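Putative phosphomethylpyrimidine kinase (Bacteroides thetaiotaomicron, PDB 3MBH) binds pyridoxal and probably phosphorylates it at the expense of ATP, as a ribokinase-like vitamin B6 kinase. Local coordinates at residues 28-33 and 270-275; 34-39 and 235-240; 108-113 and 230-235. All coordinates share one frame; numbering follows the deposited sequence.

Contact 1 of 3, residues 28-33 and 270-275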
ATOM      1  N   ILE A  28      21.108  -7.922   4.188  1.00 15.68           N
ATOM      2  CA  ILE A  28      20.047  -8.940   4.185  1.00 16.53           C
ATOM      3  C   ILE A  28      18.620  -8.304   4.195  1.00 17.01           C
ATOM      4  O   ILE A  28      17.831  -8.545   3.281  1.00 16.18           O
ATOM      5  CB  ILE A  28      20.222  -9.999   5.310  1.00 16.44           C
ATOM      6  CG1 ILE A  28      21.433 -10.869   4.999  1.00 17.52           C
ATOM      7  CG2 ILE A  28      18.974 -10.838   5.430  1.00 14.93           C
ATOM      8  CD1 ILE A  28      21.953 -11.702   6.270  1.00 14.44           C
ATOM      9  N   PRO A  29      18.315  -7.438   5.157  1.00 17.28           N
ATOM     10  CA  PRO A  29      16.959  -6.840   5.157  1.00 16.67           C
ATOM     11  C   PRO A  29      16.619  -6.000   3.925  1.00 16.58           C
ATOM     12  O   PRO A  29      15.484  -6.064   3.408  1.00 14.81           O
ATOM     13  CB  PRO A  29      16.943  -5.956   6.416  1.00 18.10           C
ATOM     14  CG  PRO A  29      18.238  -6.023   7.003  1.00 17.85           C
ATOM     15  CD  PRO A  29      19.114  -6.999   6.306  1.00 17.99           C
ATOM     16  N   ILE A  30      17.579  -5.212   3.444  1.00 15.47           N
ATOM     17  CA  ILE A  30      17.314  -4.351   2.287  1.00 15.17           C
ATOM     18  C   ILE A  30      17.062  -5.206   1.025  1.00 14.99           C
ATOM     19  O   ILE A  30      16.021  -5.085   0.377  1.00 15.75           O
ATOM     20  CB  ILE A  30      18.444  -3.393   2.048  1.00 15.13           C
ATOM     21  CG1 ILE A  30      18.461  -2.363   3.198  1.00 14.33           C
ATOM     22  CG2 ILE A  30      18.300  -2.738   0.599  1.00 13.76           C
ATOM     23  CD1 ILE A  30      19.610  -1.296   3.099  1.00 13.82           C
ATOM     24  N   LEU A  31      17.992  -6.085   0.691  1.00 15.02           N
ATOM     25  CA  LEU A  31      17.864  -6.847  -0.538  1.00 16.43           C
ATOM     26  C   LEU A  31      16.682  -7.830  -0.443  1.00 16.68           C
ATOM     27  O   LEU A  31      16.000  -7.998  -1.419  1.00 15.87           O
ATOM     28  CB  LEU A  31      19.184  -7.539  -0.957  1.00 16.97           C
ATOM     29  CG  LEU A  31      20.300  -6.579  -1.434  1.00 17.58           C
ATOM     30  CD1 LEU A  31      21.650  -7.257  -1.512  1.00 17.67           C
ATOM     31  CD2 LEU A  31      19.937  -5.936  -2.802  1.00 17.98           C
ATOM     32  N   SER A  32      16.434  -8.471   0.717  1.00 16.74           N
ATOM     33  CA  SER A  32      15.254  -9.322   0.855  1.00 17.55           C
ATOM     34  C   SER A  32      13.976  -8.505   0.589  1.00 15.64           C
ATOM     35  O   SER A  32      13.083  -8.969  -0.109  1.00 15.84           O
ATOM     36  CB  SER A  32      15.093  -9.892   2.258  1.00 19.25           C
ATOM     37  OG  SER A  32      16.257 -10.545   2.694  1.00 27.22           O
ATOM     38  N   SER A  33      13.892  -7.313   1.177  0.50 14.98           N
ATOM     39  CA  SER A  33      12.746  -6.416   0.975  0.50 15.17           C
ATOM     40  C   SER A  33      12.587  -6.098  -0.506  0.50 14.98           C
ATOM     41  O   SER A  33      11.473  -6.054  -1.019  0.50 15.68           O
ATOM     42  CB  SER A  33      12.908  -5.131   1.797  0.50 14.88           C
ATOM     43  OG  SER A  33      12.943  -5.445   3.186  0.50 15.56           O
ATOM     44  N   ILE A 270      21.573   4.600  10.608  1.00 18.76           N
ATOM     45  CA  ILE A 270      20.228   5.021  10.174  1.00 19.64           C
ATOM     46  C   ILE A 270      19.134   4.170  10.783  1.00 18.73           C
ATOM     47  O   ILE A 270      19.399   3.027  11.209  1.00 18.52           O
ATOM     48  CB  ILE A 270      20.121   5.108   8.636  1.00 20.11           C
ATOM     49  CG1 ILE A 270      20.165   3.726   7.978  1.00 21.57           C
ATOM     50  CG2 ILE A 270      21.244   5.999   8.155  1.00 20.54           C
ATOM     51  CD1 ILE A 270      19.589   3.652   6.559  1.00 21.52           C
ATOM     52  N   LEU A 271      17.933   4.728  10.939  1.00 17.88           N
ATOM     53  CA  LEU A 271      16.840   3.925  11.475  1.00 19.12           C
ATOM     54  C   LEU A 271      16.182   3.083  10.379  1.00 18.17           C
ATOM     55  O   LEU A 271      15.045   3.350   9.949  1.00 17.23           O
ATOM     56  CB  LEU A 271      15.816   4.744  12.211  1.00 18.85           C
ATOM     57  CG  LEU A 271      16.056   5.036  13.666  1.00 21.84           C
ATOM     58  CD1 LEU A 271      14.805   5.728  14.190  1.00 19.17           C
ATOM     59  CD2 LEU A 271      16.412   3.805  14.512  1.00 19.15           C
ATOM     60  N   LEU A 272      16.942   2.081   9.957  1.00 18.41           N
ATOM     61  CA  LEU A 272      16.616   1.223   8.853  1.00 19.63           C
ATOM     62  C   LEU A 272      15.192   0.655   8.944  1.00 20.60           C
ATOM     63  O   LEU A 272      14.388   0.799   8.010  1.00 20.35           O
ATOM     64  CB  LEU A 272      17.676   0.089   8.771  1.00 19.66           C
ATOM     65  CG  LEU A 272      17.442  -0.801   7.544  1.00 23.50           C
ATOM     66  CD1 LEU A 272      17.473   0.063   6.207  1.00 20.93           C
ATOM     67  CD2 LEU A 272      18.499  -1.888   7.505  1.00 25.61           C
ATOM     68  N   GLU A 273      14.853   0.057  10.087  1.00 21.18           N
ATOM     69  CA  GLU A 273      13.554  -0.637  10.219  1.00 22.26           C
ATOM     70  C   GLU A 273      12.421   0.260  10.169  1.00 23.27           C
ATOM     71  O   GLU A 273      11.321  -0.106   9.728  1.00 22.94           O
ATOM     72  CB  GLU A 273      13.497  -1.536  11.462  1.00 22.97           C
ATOM     73  CG  GLU A 273      14.495  -2.667  11.349  1.00 23.18           C
ATOM     74  CD  GLU A 273      15.879  -2.295  11.648  1.00 27.69           C
ATOM     75  OE1 GLU A 273      16.122  -1.145  12.154  1.00 24.66           O
ATOM     76  OE2 GLU A 273      16.749  -3.150  11.384  1.00 31.41           O
ATOM     77  N   LYS A 274      12.692   1.513  10.483  1.00 23.84           N
ATOM     78  CA  LYS A 274      11.662   2.491  10.481  1.00 23.78           C
ATOM     79  C   LYS A 274      11.341   2.945   9.069  1.00 23.80           C
ATOM     80  O   LYS A 274      10.211   3.370   8.803  1.00 24.61           O
ATOM     81  CB  LYS A 274      12.116   3.656  11.383  1.00 25.52           C
ATOM     82  CG  LYS A 274      11.118   4.641  11.737  1.00 26.81           C
ATOM     83  CD  LYS A 274      10.178   4.230  12.835  1.00 27.28           C
ATOM     84  CE  LYS A 274       9.064   5.346  12.842  1.00 28.13           C
ATOM     85  NZ  LYS A 274       8.009   5.117  13.821  1.00 27.79           N
ATOM     86  N   VAL A 275      12.260   2.818   8.116  1.00 22.18           N
ATOM     87  CA  VAL A 275      11.977   3.323   6.762  1.00 20.70           C
ATOM     88  C   VAL A 275      11.961   2.262   5.685  1.00 20.59           C
ATOM     89  O   VAL A 275      11.750   2.551   4.510  1.00 19.60           O
ATOM     90  CB  VAL A 275      12.942   4.441   6.380  1.00 21.49           C
ATOM     91  CG1 VAL A 275      12.698   5.659   7.311  1.00 20.20           C
ATOM     92  CG2 VAL A 275      14.430   3.957   6.411  1.00 18.88           C
TER
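Leu272 turns its CG anti to its own backbone N (chi1 -176°), which carries both methyl branches toward helix 24-33 of this ribokinase-like fold, where Pro29 and Ile30 receive one branch each. On Ile30 the CG1 branch stands anti to the carbonyl carbon and runs on extended (chi2 179°), which lays CG1 and CD1 both along Leu272 CD1. CD1 of Leu272 lies 4.0 Å from CG1 of Ile30 and equally far from its CD1, an oblique crossing of two aliphatic chains. The other methyl, CD2, meets the Pro29 ring at CG, 4.2 Å away, the two side chains lying roughly at right angles.

No hydrogen bond spans the two segments; the contact is a small, buried apolar one that joins the helix to the short helical turn at 272-275. Phe251 of helix 241-257 also packs on Leu272, while Ile30 rests on Thr226, Ser229 and Val230 of helix 223-236. Pro29 additionally packs on Ile28 of a second subunit, placing the Pro29 side of the helix at a subunit interface. Just before the apolar patch, the carbonyl oxygen of Ile28 takes two bonds from one residue, Ser32 N at 2.9 Å and Ser32 OG at 2.6 Å, the hydroxyl standing 44° above the carbonyl plane.

Contact 2 of 3, residues 34-39 and 235-240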
HETATM    1  N   MSE A  34      13.704  -5.976  -1.208  1.00 14.97           N
HETATM    2  CA  MSE A  34      13.672  -5.639  -2.610  1.00 15.62           C
HETATM    3  C   MSE A  34      13.411  -6.864  -3.478  1.00 16.70           C
HETATM    4  O   MSE A  34      13.324  -6.729  -4.695  1.00 16.73           O
HETATM    5  CB  MSE A  34      14.938  -4.940  -3.032  1.00 15.84           C
HETATM    6  CG  MSE A  34      15.075  -3.545  -2.321  1.00 18.76           C
HETATM    7 SE   MSE A  34      16.658  -2.576  -2.845  0.75 14.88          SE
HETATM    8  CE  MSE A  34      15.934  -1.813  -4.460  1.00 14.10           C
ATOM      9  N   GLY A  35      13.260  -8.036  -2.868  1.00 15.84           N
ATOM     10  CA  GLY A  35      12.821  -9.205  -3.608  1.00 16.15           C
ATOM     11  C   GLY A  35      13.874 -10.228  -3.929  1.00 16.25           C
ATOM     12  O   GLY A  35      13.605 -11.145  -4.688  1.00 16.82           O
ATOM     13  N   PHE A  36      15.056 -10.112  -3.319  1.00 16.42           N
ATOM     14  CA  PHE A  36      16.190 -10.971  -3.644  1.00 17.28           C
ATOM     15  C   PHE A  36      16.518 -11.820  -2.457  1.00 17.42           C
ATOM     16  O   PHE A  36      16.362 -11.356  -1.330  1.00 18.46           O
ATOM     17  CB  PHE A  36      17.395 -10.129  -4.047  1.00 16.98           C
ATOM     18  CG  PHE A  36      17.096  -9.242  -5.201  1.00 19.36           C
ATOM     19  CD1 PHE A  36      16.980  -9.783  -6.472  1.00 21.56           C
ATOM     20  CD2 PHE A  36      16.825  -7.896  -5.016  1.00 18.43           C
ATOM     21  CE1 PHE A  36      16.626  -8.986  -7.541  1.00 20.69           C
ATOM     22  CE2 PHE A  36      16.474  -7.110  -6.055  1.00 18.83           C
ATOM     23  CZ  PHE A  36      16.382  -7.640  -7.328  1.00 22.05           C
ATOM     24  N   GLN A  37      16.901 -13.076  -2.697  1.00 16.99           N
ATOM     25  CA  GLN A  37      17.446 -13.903  -1.627  1.00 16.60           C
ATOM     26  C   GLN A  37      18.950 -13.581  -1.455  1.00 17.10           C
ATOM     27  O   GLN A  37      19.679 -13.569  -2.435  1.00 17.26           O
ATOM     28  CB  GLN A  37      17.282 -15.402  -1.935  1.00 16.64           C
ATOM     29  CG  GLN A  37      17.897 -16.249  -0.835  1.00 18.41           C
ATOM     30  CD  GLN A  37      17.728 -17.753  -1.074  1.00 19.63           C
ATOM     31  OE1 GLN A  37      17.336 -18.164  -2.133  1.00 16.28           O
ATOM     32  NE2 GLN A  37      17.983 -18.551  -0.048  1.00 16.71           N
ATOM     33  N   VAL A  38      19.370 -13.298  -0.228  1.00 15.95           N
ATOM     34  CA  VAL A  38      20.732 -12.984   0.102  1.00 15.49           C
ATOM     35  C   VAL A  38      21.333 -14.221   0.768  1.00 15.12           C
ATOM     36  O   VAL A  38      20.768 -14.774   1.739  1.00 14.37           O
ATOM     37  CB  VAL A  38      20.809 -11.833   1.062  1.00 15.87           C
ATOM     38  CG1 VAL A  38      22.234 -11.593   1.515  1.00 13.77           C
ATOM     39  CG2 VAL A  38      20.153 -10.585   0.448  1.00 15.43           C
ATOM     40  N   CYS A  39      22.444 -14.666   0.206  1.00 14.81           N
ATOM     41  CA  CYS A  39      23.174 -15.846   0.636  1.00 14.86           C
ATOM     42  C   CYS A  39      24.511 -15.378   1.175  1.00 15.68           C
ATOM     43  O   CYS A  39      25.450 -15.086   0.407  1.00 15.80           O
ATOM     44  CB  CYS A  39      23.371 -16.793  -0.514  1.00 15.53           C
ATOM     45  SG  CYS A  39      21.882 -17.501  -1.146  1.00 18.98           S
ATOM     46  N   LEU A 235      19.560  -1.756  -9.502  1.00 15.33           N
ATOM     47  CA  LEU A 235      20.129  -2.191 -10.805  1.00 16.15           C
ATOM     48  C   LEU A 235      19.577  -3.588 -11.161  1.00 16.72           C
ATOM     49  O   LEU A 235      19.174  -3.816 -12.283  1.00 16.70           O
ATOM     50  CB  LEU A 235      21.657  -2.173 -10.788  1.00 14.68           C
ATOM     51  CG  LEU A 235      22.347  -0.782 -10.654  1.00 15.10           C
ATOM     52  CD1 LEU A 235      23.848  -0.915 -10.509  1.00 14.37           C
ATOM     53  CD2 LEU A 235      21.974   0.153 -11.877  1.00 14.48           C
HETATM   54  N   MSE A 236      19.521  -4.495 -10.185  0.50 16.90           N
HETATM   55  CA  MSE A 236      18.946  -5.821 -10.446  0.50 16.97           C
HETATM   56  C   MSE A 236      17.468  -5.788 -10.775  0.50 16.75           C
HETATM   57  O   MSE A 236      16.992  -6.660 -11.479  0.50 16.90           O
HETATM   58  CB  MSE A 236      19.190  -6.754  -9.283  0.50 16.56           C
HETATM   59  CG  MSE A 236      20.656  -7.080  -9.124  0.50 16.89           C
HETATM   60 SE   MSE A 236      20.934  -8.237  -7.611  0.38 14.13          SE
HETATM   61  CE  MSE A 236      20.443  -9.899  -8.454  0.50 14.00           C
ATOM     62  N   GLN A 237      16.744  -4.766 -10.315  1.00 17.18           N
ATOM     63  CA  GLN A 237      15.358  -4.593 -10.746  1.00 17.49           C
ATOM     64  C   GLN A 237      15.239  -3.951 -12.180  1.00 17.62           C
ATOM     65  O   GLN A 237      14.150  -3.738 -12.679  1.00 16.47           O
ATOM     66  CB  GLN A 237      14.548  -3.783  -9.729  1.00 17.56           C
ATOM     67  CG  GLN A 237      14.304  -4.503  -8.440  1.00 18.73           C
ATOM     68  CD  GLN A 237      13.614  -3.636  -7.434  1.00 21.21           C
ATOM     69  OE1 GLN A 237      13.455  -2.442  -7.670  1.00 21.05           O
ATOM     70  NE2 GLN A 237      13.191  -4.224  -6.300  1.00 18.64           N
ATOM     71  N   GLY A 238      16.361  -3.632 -12.822  1.00 18.67           N
ATOM     72  CA  GLY A 238      16.346  -3.004 -14.159  1.00 17.83           C
ATOM     73  C   GLY A 238      16.287  -1.481 -14.125  1.00 17.85           C
ATOM     74  O   GLY A 238      15.990  -0.858 -15.159  1.00 17.58           O
ATOM     75  N   ASP A 239      16.513  -0.852 -12.967  1.00 17.16           N
ATOM     76  CA  ASP A 239      16.498   0.619 -12.930  1.00 16.51           C
ATOM     77  C   ASP A 239      17.770   1.111 -13.627  1.00 16.08           C
ATOM     78  O   ASP A 239      18.802   0.422 -13.640  1.00 15.88           O
ATOM     79  CB  ASP A 239      16.437   1.185 -11.516  1.00 16.77           C
ATOM     80  CG  ASP A 239      15.179   0.779 -10.745  1.00 18.16           C
ATOM     81  OD1 ASP A 239      14.248   0.236 -11.344  1.00 21.11           O
ATOM     82  OD2 ASP A 239      15.175   0.930  -9.486  1.00 19.87           O
ATOM     83  N   SER A 240      17.700   2.288 -14.228  1.00 15.48           N
ATOM     84  CA  SER A 240      18.874   2.976 -14.733  1.00 15.10           C
ATOM     85  C   SER A 240      19.787   3.445 -13.580  1.00 15.81           C
ATOM     86  O   SER A 240      19.352   3.507 -12.418  1.00 15.94           O
ATOM     87  CB  SER A 240      18.445   4.229 -15.510  1.00 15.22           C
ATOM     88  OG  SER A 240      18.019   5.223 -14.605  1.00 17.08           O
TER
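Phe36, the residue most deeply engaged here, meets Met236 with a face of its ring and Gln237 with its edge, at the end of helix 223-236. Both methionines of this contact, Met34 and Met236, are selenomethionine. Met236 is modelled in two conformers, and in the one described its SE sits over one face of the Phe36 ring, 4.4 Å from the centroid and only 12° off the normal, a Met-aromatic contact. In this conformer the Met236 chain runs extended to SE and then bends at chi3 (80°), bringing its CE back to 4.0 Å from Phe36 CD1. Its CB packs more closely still, 3.5 Å from Phe36 CZ. Gln237 comes instead to the edge of the ring, where CG lies near the ring plane and 3.9 Å from CZ.

Beyond CG, Gln237 is extended and its amide reaches the backbone of Met34. NE2 donates to Met34 O over 3.0 Å, approaching a lone pair in the carbonyl plane, and the acceptor lies almost in the amide plane of Gln237. The bond is somewhat bent, with an N-H...O angle of 143°. NE2 also lies alongside Met34 CB at 3.8 Å. The other end of the amide, OE1, accepts from Arg247 NH1, so both ends of the group are held and its rotation is fixed. Arg247 also forms a salt bridge with Asp239 OD2; Gln237 and the turn after helix 223-236 thus share one arginine of helix 241-257. Ile10 of strand 9-17 packs on both Phe36 and Met236.

Each segment leaves its helix through a glycine with positive phi, Gly35 and Gly238, and the contact thus brings together two helix C-termini, each closed by a Schellman motif.

Contact 3 of 3, residues 108-113 and 230-235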
ATOM      1  N   LEU A 108      25.975  -9.578 -12.048  1.00 22.26           N
ATOM      2  CA  LEU A 108      26.296  -8.244 -11.613  1.00 20.59           C
ATOM      3  C   LEU A 108      27.249  -8.498 -10.465  1.00 19.09           C
ATOM      4  O   LEU A 108      26.863  -9.185  -9.529  1.00 19.20           O
ATOM      5  CB  LEU A 108      25.007  -7.586 -11.125  1.00 20.68           C
ATOM      6  CG  LEU A 108      25.160  -6.171 -10.591  1.00 19.56           C
ATOM      7  CD1 LEU A 108      25.563  -5.217 -11.686  1.00 22.60           C
ATOM      8  CD2 LEU A 108      23.869  -5.778  -9.916  1.00 21.33           C
ATOM      9  N   ILE A 109      28.485  -8.047 -10.601  1.00 17.07           N
ATOM     10  CA  ILE A 109      29.484  -8.107  -9.570  1.00 16.70           C
ATOM     11  C   ILE A 109      29.636  -6.677  -9.018  1.00 16.55           C
ATOM     12  O   ILE A 109      30.015  -5.720  -9.760  1.00 15.42           O
ATOM     13  CB  ILE A 109      30.864  -8.659 -10.073  1.00 16.84           C
ATOM     14  CG1 ILE A 109      30.696  -9.983 -10.842  1.00 17.32           C
ATOM     15  CG2 ILE A 109      31.838  -8.777  -8.922  1.00 14.48           C
ATOM     16  CD1 ILE A 109      29.821 -11.119 -10.123  1.00 17.61           C
ATOM     17  N   VAL A 110      29.301  -6.540  -7.732  1.00 15.86           N
ATOM     18  CA  VAL A 110      29.380  -5.275  -7.034  1.00 16.47           C
ATOM     19  C   VAL A 110      30.393  -5.359  -5.917  1.00 16.58           C
ATOM     20  O   VAL A 110      30.301  -6.259  -5.058  1.00 15.90           O
ATOM     21  CB  VAL A 110      28.003  -4.863  -6.458  1.00 17.84           C
ATOM     22  CG1 VAL A 110      28.097  -3.478  -5.720  1.00 14.85           C
ATOM     23  CG2 VAL A 110      26.958  -4.823  -7.548  1.00 16.48           C
ATOM     24  N   ALA A 111      31.352  -4.424  -5.887  1.00 15.53           N
ATOM     25  CA  ALA A 111      32.288  -4.384  -4.801  1.00 15.50           C
ATOM     26  C   ALA A 111      32.234  -2.992  -4.206  1.00 16.85           C
ATOM     27  O   ALA A 111      32.540  -1.982  -4.888  1.00 16.16           O
ATOM     28  CB  ALA A 111      33.733  -4.724  -5.250  1.00 13.85           C
ATOM     29  N   ASP A 112      31.843  -2.940  -2.938  1.00 16.50           N
ATOM     30  CA  ASP A 112      32.050  -1.767  -2.140  1.00 17.52           C
ATOM     31  C   ASP A 112      33.467  -1.902  -1.557  1.00 17.17           C
ATOM     32  O   ASP A 112      33.747  -2.822  -0.806  1.00 17.54           O
ATOM     33  CB  ASP A 112      30.947  -1.669  -1.046  1.00 16.18           C
ATOM     34  CG  ASP A 112      31.080  -0.421  -0.182  1.00 18.84           C
ATOM     35  OD1 ASP A 112      32.133   0.290  -0.260  1.00 18.90           O
ATOM     36  OD2 ASP A 112      30.132  -0.146   0.623  1.00 17.06           O
ATOM     37  N   PRO A 113      34.402  -1.025  -1.969  1.00 17.16           N
ATOM     38  CA  PRO A 113      35.775  -1.170  -1.512  1.00 17.43           C
ATOM     39  C   PRO A 113      35.970  -0.645  -0.074  1.00 17.21           C
ATOM     40  O   PRO A 113      36.645   0.369   0.120  1.00 17.36           O
ATOM     41  CB  PRO A 113      36.572  -0.349  -2.549  1.00 17.40           C
ATOM     42  CG  PRO A 113      35.649   0.764  -2.875  1.00 18.94           C
ATOM     43  CD  PRO A 113      34.222   0.183  -2.778  1.00 17.55           C
ATOM     44  N   VAL A 230      21.048  -0.691  -1.764  1.00 16.41           N
ATOM     45  CA  VAL A 230      19.960  -0.139  -2.589  1.00 16.59           C
ATOM     46  C   VAL A 230      20.380  -0.036  -4.051  1.00 16.15           C
ATOM     47  O   VAL A 230      19.611  -0.389  -4.950  1.00 17.32           O
ATOM     48  CB  VAL A 230      19.385   1.169  -2.045  1.00 17.12           C
ATOM     49  CG1 VAL A 230      18.288   1.656  -3.027  1.00 14.24           C
ATOM     50  CG2 VAL A 230      18.825   0.959  -0.596  1.00 15.80           C
ATOM     51  N   ILE A 231      21.621   0.376  -4.296  1.00 16.06           N
ATOM     52  CA  ILE A 231      22.131   0.411  -5.675  1.00 15.79           C
ATOM     53  C   ILE A 231      22.043  -0.985  -6.346  1.00 16.10           C
ATOM     54  O   ILE A 231      21.551  -1.113  -7.471  1.00 14.37           O
ATOM     55  CB  ILE A 231      23.563   0.988  -5.785  1.00 15.84           C
ATOM     56  CG1 ILE A 231      23.550   2.467  -5.383  1.00 16.62           C
ATOM     57  CG2 ILE A 231      24.149   0.792  -7.237  1.00 15.95           C
ATOM     58  CD1 ILE A 231      22.991   3.489  -6.401  1.00 15.59           C
ATOM     59  N   THR A 232      22.471  -2.017  -5.641  1.00 15.36           N
ATOM     60  CA  THR A 232      22.465  -3.366  -6.177  1.00 15.57           C
ATOM     61  C   THR A 232      21.075  -3.836  -6.475  1.00 16.68           C
ATOM     62  O   THR A 232      20.812  -4.348  -7.576  1.00 18.04           O
ATOM     63  CB  THR A 232      23.093  -4.314  -5.157  1.00 16.84           C
ATOM     64  OG1 THR A 232      24.426  -3.871  -4.950  1.00 16.08           O
ATOM     65  CG2 THR A 232      23.114  -5.758  -5.647  1.00 17.36           C
ATOM     66  N   GLY A 233      20.170  -3.684  -5.498  1.00 15.40           N
ATOM     67  CA  GLY A 233      18.813  -4.082  -5.705  1.00 15.02           C
ATOM     68  C   GLY A 233      18.153  -3.311  -6.863  1.00 14.95           C
ATOM     69  O   GLY A 233      17.420  -3.888  -7.649  1.00 14.33           O
ATOM     70  N   SER A 234      18.387  -2.003  -6.926  1.00 14.41           N
ATOM     71  CA  SER A 234      17.754  -1.169  -7.956  1.00 14.29           C
ATOM     72  C   SER A 234      18.247  -1.569  -9.352  1.00 15.17           C
ATOM     73  O   SER A 234      17.437  -1.690 -10.298  1.00 15.57           O
ATOM     74  CB  SER A 234      17.987   0.318  -7.610  1.00 14.69           C
ATOM     75  OG  SER A 234      17.848   1.197  -8.701  1.00 17.57           O
ATOM     76  N   LEU A 235      19.560  -1.756  -9.502  1.00 15.33           N
ATOM     77  CA  LEU A 235      20.129  -2.191 -10.805  1.00 16.15           C
ATOM     78  C   LEU A 235      19.577  -3.588 -11.161  1.00 16.72           C
ATOM     79  O   LEU A 235      19.174  -3.816 -12.283  1.00 16.70           O
ATOM     80  CB  LEU A 235      21.657  -2.173 -10.788  1.00 14.68           C
ATOM     81  CG  LEU A 235      22.347  -0.782 -10.654  1.00 15.10           C
ATOM     82  CD1 LEU A 235      23.848  -0.915 -10.509  1.00 14.37           C
ATOM     83  CD2 LEU A 235      21.974   0.153 -11.877  1.00 14.48           C
TER
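Leu108 packs its CD2 methyl against Leu235 CB, 4.3 Å away, and against Thr232 CG2 at the same distance of 4.3 Å from CD2. CG of Leu108 stands anti to its backbone N (chi1 179°), which presents CD2 to the helix. Strand 108-111 and helix 230-235 run nearly antiparallel here, at 167°, with their axes 10.1 Å apart at closest approach.

Contacts between apolar and polar atoms come from both strand residues. The CD2 methyl of Leu108 also faces Thr232 O, 4.1 Å away and three residues before Leu235 in the helix. The fork of the two Val110 methyls, CG1 and CG2, faces the hydroxyl oxygen of Thr232, each 3.8 Å from OG1. That oxygen is nevertheless satisfied, since it is hydrogen-bonded to the carbonyl of Thr228 one turn earlier in the helix.

No hydrogen bond crosses from strand to helix. The strand's backbone bonds run instead to its sheet neighbours, among them Ile81 of strand 80-83 and Val142 of strand 142-143. A helix lying against the central, largely parallel sheet in this way is the layered alpha/beta packing of the ribokinase-like fold.

Contacts 2 and 3 share helix 223-236, on which Ile30 and Leu31 of contact 1 also pack: its last turns lie on strand 108-111 in contact 3 and its C-terminal end meets 34-39 in contact 2. Centres of contacts 2 and 3, which share Leu235, lie about 9 Å apart; contact 1 is about 14 Å from contact 2 and 16 Å from contact 3. Along the chain the contacts are concentric, 3 within 2 and 2 within 1, and contacts 2 and 3 reach the same sheet. Helix 24-33 of contact 1 and strand 37-40 of contact 2 are successive in the chain. Contacts 1 and 2 border the second subunit, contacts 2 and 3 the fourth.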